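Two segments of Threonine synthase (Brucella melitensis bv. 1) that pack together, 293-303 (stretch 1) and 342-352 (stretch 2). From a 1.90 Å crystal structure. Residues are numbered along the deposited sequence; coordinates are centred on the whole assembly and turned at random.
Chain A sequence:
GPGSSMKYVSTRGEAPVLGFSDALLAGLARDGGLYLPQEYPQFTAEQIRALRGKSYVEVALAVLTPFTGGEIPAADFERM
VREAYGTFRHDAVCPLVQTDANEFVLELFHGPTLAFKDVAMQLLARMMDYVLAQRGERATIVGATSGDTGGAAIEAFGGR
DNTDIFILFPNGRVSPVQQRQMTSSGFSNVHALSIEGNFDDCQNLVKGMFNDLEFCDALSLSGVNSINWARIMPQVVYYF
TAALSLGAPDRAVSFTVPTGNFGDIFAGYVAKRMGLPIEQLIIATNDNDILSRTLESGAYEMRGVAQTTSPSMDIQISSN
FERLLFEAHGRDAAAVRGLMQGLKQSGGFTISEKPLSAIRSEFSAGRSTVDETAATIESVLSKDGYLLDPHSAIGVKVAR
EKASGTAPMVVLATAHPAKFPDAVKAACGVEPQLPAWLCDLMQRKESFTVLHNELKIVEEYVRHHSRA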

# COMPACT_ATOMS: atom_id res chain seq x y z
N ARG A 293 -15.96 9.62 8.77
CA ARG A 293 -16.65 10.89 8.95
C ARG A 293 -16.93 11.58 7.62
O ARG A 293 -17.97 12.23 7.45
CB ARG A 293 -15.86 11.83 9.85
CG ARG A 293 -15.77 11.32 11.28
CD ARG A 293 -14.99 12.28 12.17
NE ARG A 293 -13.51 12.23 12.05
CZ ARG A 293 -12.76 13.17 11.48
NH1 ARG A 293 -13.32 14.22 10.88
NH2 ARG A 293 -11.44 13.05 11.48
N THR A 294 -16.00 11.44 6.68
CA THR A 294 -16.18 12.02 5.36
C THR A 294 -17.35 11.40 4.64
O THR A 294 -18.18 12.10 4.08
CB THR A 294 -14.89 11.90 4.47
OG1 THR A 294 -13.84 12.65 5.08
CG2 THR A 294 -15.17 12.45 3.07
N LEU A 295 -17.45 10.07 4.65
CA LEU A 295 -18.61 9.45 3.99
C LEU A 295 -19.94 9.82 4.69
O LEU A 295 -20.98 9.96 4.03
CB LEU A 295 -18.47 7.92 3.88
CG LEU A 295 -17.67 7.30 2.71
CD1 LEU A 295 -18.62 7.13 1.52
CD2 LEU A 295 -16.41 8.08 2.33
N GLU A 296 -19.91 9.96 6.02
CA GLU A 296 -21.13 10.32 6.76
C GLU A 296 -21.60 11.74 6.47
O GLU A 296 -22.81 12.00 6.34
CB GLU A 296 -20.90 10.24 8.26
CG GLU A 296 -20.60 8.86 8.82
CD GLU A 296 -20.31 8.92 10.31
OE1 GLU A 296 -19.79 9.93 10.83
OE2 GLU A 296 -20.60 7.91 10.98
N SER A 297 -20.65 12.68 6.44
CA SER A 297 -20.99 14.10 6.44
C SER A 297 -20.56 14.89 5.22
O SER A 297 -21.03 15.99 4.99
CB SER A 297 -20.35 14.76 7.67
OG SER A 297 -18.95 14.84 7.51
N GLY A 298 -19.60 14.36 4.46
CA GLY A 298 -18.92 15.17 3.45
C GLY A 298 -17.76 16.03 3.95
O GLY A 298 -17.06 16.64 3.15
N ALA A 299 -17.51 16.03 5.26
CA ALA A 299 -16.56 16.95 5.91
C ALA A 299 -15.27 16.16 6.14
O ALA A 299 -15.17 15.32 7.05
CB ALA A 299 -17.13 17.46 7.23
N TYR A 300 -14.30 16.37 5.25
CA TYR A 300 -13.00 15.76 5.42
C TYR A 300 -12.22 16.70 6.27
O TYR A 300 -11.68 17.70 5.77
CB TYR A 300 -12.36 15.61 4.07
CG TYR A 300 -11.02 14.90 4.02
CD1 TYR A 300 -10.94 13.52 3.91
CD2 TYR A 300 -9.84 15.64 3.99
CE1 TYR A 300 -9.72 12.88 3.79
CE2 TYR A 300 -8.61 15.00 3.88
CZ TYR A 300 -8.56 13.63 3.77
OH TYR A 300 -7.34 13.00 3.63
N GLU A 301 -12.19 16.42 7.57
CA GLU A 301 -11.67 17.34 8.56
C GLU A 301 -10.63 16.69 9.43
O GLU A 301 -10.89 15.67 10.06
CB GLU A 301 -12.80 17.86 9.45
CG GLU A 301 -13.65 18.93 8.78
CD GLU A 301 -14.66 19.56 9.72
OE1 GLU A 301 -15.68 20.10 9.22
OE2 GLU A 301 -14.44 19.52 10.95
N MET A 302 -9.44 17.27 9.46
CA MET A 302 -8.35 16.70 10.23
C MET A 302 -8.64 16.82 11.72
O MET A 302 -9.12 17.83 12.18
CB MET A 302 -7.07 17.43 9.91
CG MET A 302 -6.65 17.30 8.46
SD MET A 302 -5.29 18.40 8.12
CE MET A 302 -4.04 17.63 9.16
N ARG A 303 -8.34 15.77 12.47
CA ARG A 303 -8.44 15.80 13.93
C ARG A 303 -7.14 15.19 14.45
O ARG A 303 -6.30 14.72 13.67
CB ARG A 303 -9.67 15.01 14.40
CG ARG A 303 -11.01 15.61 14.00
CD ARG A 303 -12.15 14.73 14.49
NE ARG A 303 -13.50 15.30 14.33
CZ ARG A 303 -14.62 14.69 14.73
NH1 ARG A 303 -14.59 13.49 15.30
NH2 ARG A 303 -15.80 15.28 14.54
N GLY A 342 -8.00 24.23 0.39
CA GLY A 342 -8.74 24.26 1.65
C GLY A 342 -8.15 23.43 2.79
O GLY A 342 -8.09 23.89 3.95
N LEU A 343 -7.73 22.22 2.47
CA LEU A 343 -7.09 21.33 3.43
C LEU A 343 -5.83 21.96 3.97
O LEU A 343 -5.61 21.97 5.18
CB LEU A 343 -6.78 19.96 2.83
CG LEU A 343 -6.16 18.89 3.74
CD1 LEU A 343 -7.13 18.45 4.85
CD2 LEU A 343 -5.71 17.71 2.85
N LYS A 344 -5.01 22.52 3.08
CA LYS A 344 -3.72 23.06 3.43
C LYS A 344 -3.86 24.29 4.34
O LYS A 344 -3.17 24.39 5.33
CB LYS A 344 -2.93 23.42 2.17
CG LYS A 344 -1.53 23.94 2.44
CD LYS A 344 -0.75 24.07 1.13
CE LYS A 344 0.70 24.41 1.40
NZ LYS A 344 1.22 25.35 0.37
N GLN A 345 -4.78 25.19 3.98
CA GLN A 345 -5.02 26.43 4.72
C GLN A 345 -5.75 26.23 6.03
O GLN A 345 -5.37 26.84 7.03
CB GLN A 345 -5.83 27.41 3.88
CG GLN A 345 -6.45 28.54 4.69
CD GLN A 345 -7.04 29.66 3.85
OE1 GLN A 345 -8.27 29.76 3.72
NE2 GLN A 345 -6.17 30.51 3.30
N SER A 346 -6.81 25.41 6.02
CA SER A 346 -7.76 25.35 7.14
C SER A 346 -7.91 23.98 7.81
O SER A 346 -8.62 23.87 8.81
CB SER A 346 -9.12 25.89 6.70
OG SER A 346 -9.84 24.95 5.94
N GLY A 347 -7.26 22.94 7.30
CA GLY A 347 -7.36 21.60 7.92
C GLY A 347 -8.58 20.76 7.57
O GLY A 347 -8.84 19.74 8.18
N GLY A 348 -9.36 21.18 6.58
CA GLY A 348 -10.49 20.40 6.10
C GLY A 348 -11.16 21.03 4.89
O GLY A 348 -10.83 22.16 4.48
N PHE A 349 -12.08 20.29 4.30
CA PHE A 349 -12.93 20.79 3.24
C PHE A 349 -14.20 20.01 3.28
O PHE A 349 -14.25 18.92 3.87
CB PHE A 349 -12.27 20.66 1.85
CG PHE A 349 -11.81 19.27 1.52
CD1 PHE A 349 -12.69 18.30 1.05
CD2 PHE A 349 -10.47 18.92 1.70
CE1 PHE A 349 -12.25 17.02 0.77
CE2 PHE A 349 -10.04 17.64 1.42
CZ PHE A 349 -10.93 16.68 0.96
N THR A 350 -15.20 20.57 2.62
CA THR A 350 -16.49 19.90 2.46
C THR A 350 -16.70 19.49 1.02
O THR A 350 -16.46 20.28 0.13
CB THR A 350 -17.63 20.80 2.93
OG1 THR A 350 -17.56 20.85 4.36
CG2 THR A 350 -19.01 20.21 2.54
N ILE A 351 -17.08 18.24 0.79
CA ILE A 351 -17.29 17.77 -0.58
C ILE A 351 -18.71 18.14 -0.99
O ILE A 351 -19.65 17.83 -0.26
CB ILE A 351 -17.08 16.25 -0.69
CG1 ILE A 351 -15.69 15.86 -0.19
CG2 ILE A 351 -17.28 15.76 -2.13
CD1 ILE A 351 -15.52 14.36 -0.04
N SER A 352 -18.88 18.81 -2.12
CA SER A 352 -20.21 19.20 -2.60
C SER A 352 -21.07 18.00 -3.00
O SER A 352 -20.60 16.87 -3.17
CB SER A 352 -20.11 20.16 -3.77
OG SER A 352 -19.48 19.55 -4.88

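The most unusual feature of this contact is its internal repetition: each stretch is the end of a helix, a glycine that breaks it, and a three-residue strand, and the two strands run antiparallel at 177°, their axes 4.7 Å apart at closest approach. Gly-298 (phi/psi 83/-3) and Gly-347 (82/10) are each the first residue to leave helical geometry. At such positive phi a CB would be jammed against the preceding carbonyl oxygen, so the backbone alone calls for glycine at both sites.

Both glycines also offer their carbonyl oxygens to the ladder as acceptors, so the bonds at its two ends begin at the helix breaks. Ile-351 N donates to Gly-298 O (2.9 Å, 165° at the hydrogen), and Met-302 N donates to Gly-347 O (2.8 Å, 172°). Between them Tyr-300 and Phe-349 form the hydrogen-bonded pair: Tyr-300 N to Phe-349 O is 2.9 Å at 140°, and Phe-349 N to Tyr-300 O is 3.0 Å at 152°. The end bonds are thus the straighter ones. A CA-H...O contact from Thr-350 CA to Gly-298 O, 3.4 Å, supplements them.

A third glycine has a different reason to suit its place. Gly-348 faces Glu-301 in a non-hydrogen-bonded pair, with their CA atoms just 4.1 Å apart. An ideal CB on Gly-348 would lie 2.9 Å from both Tyr-300 O and Glu-301 CG, a clash with each; the absent side chain permits the close approach.

The sheet face bearing Tyr-300 and Phe-349 is the buried one. With chi1 t for Tyr-300 and p for Phe-349, the rings lie near parallel (19°) but slid apart, centroids 4.8 Å from each other, so they barely overlap. The slide places Tyr-300 CB over the Phe-349 face, 3.8 Å from the ring centroid and 23° off its normal, a CH-pi contact. Tyr-300 CD2 comes within 3.3 Å of Phe-349 CE2. Leu-343 CD1 closes against the Tyr-300 ring edge, 3.9 Å from CE2, and also meets Met-302 SD at 3.8 Å; the flexible thioether thus extends the apolar patch. Near the other end of the ladder, Thr-294 CG2 packs on Ile-351 CD1 at 3.7 Å, an aliphatic contact made by a threonine whose hydroxyl is satisfied elsewhere in the structure.

Ala-299, Glu-301 and Thr-350 occupy the opposite sheet face, where packing across the strands is looser: Ala-299 CB and Thr-350 OG1 are 4.5 Å apart. Altogether 465 Å² is buried, summed over both sides.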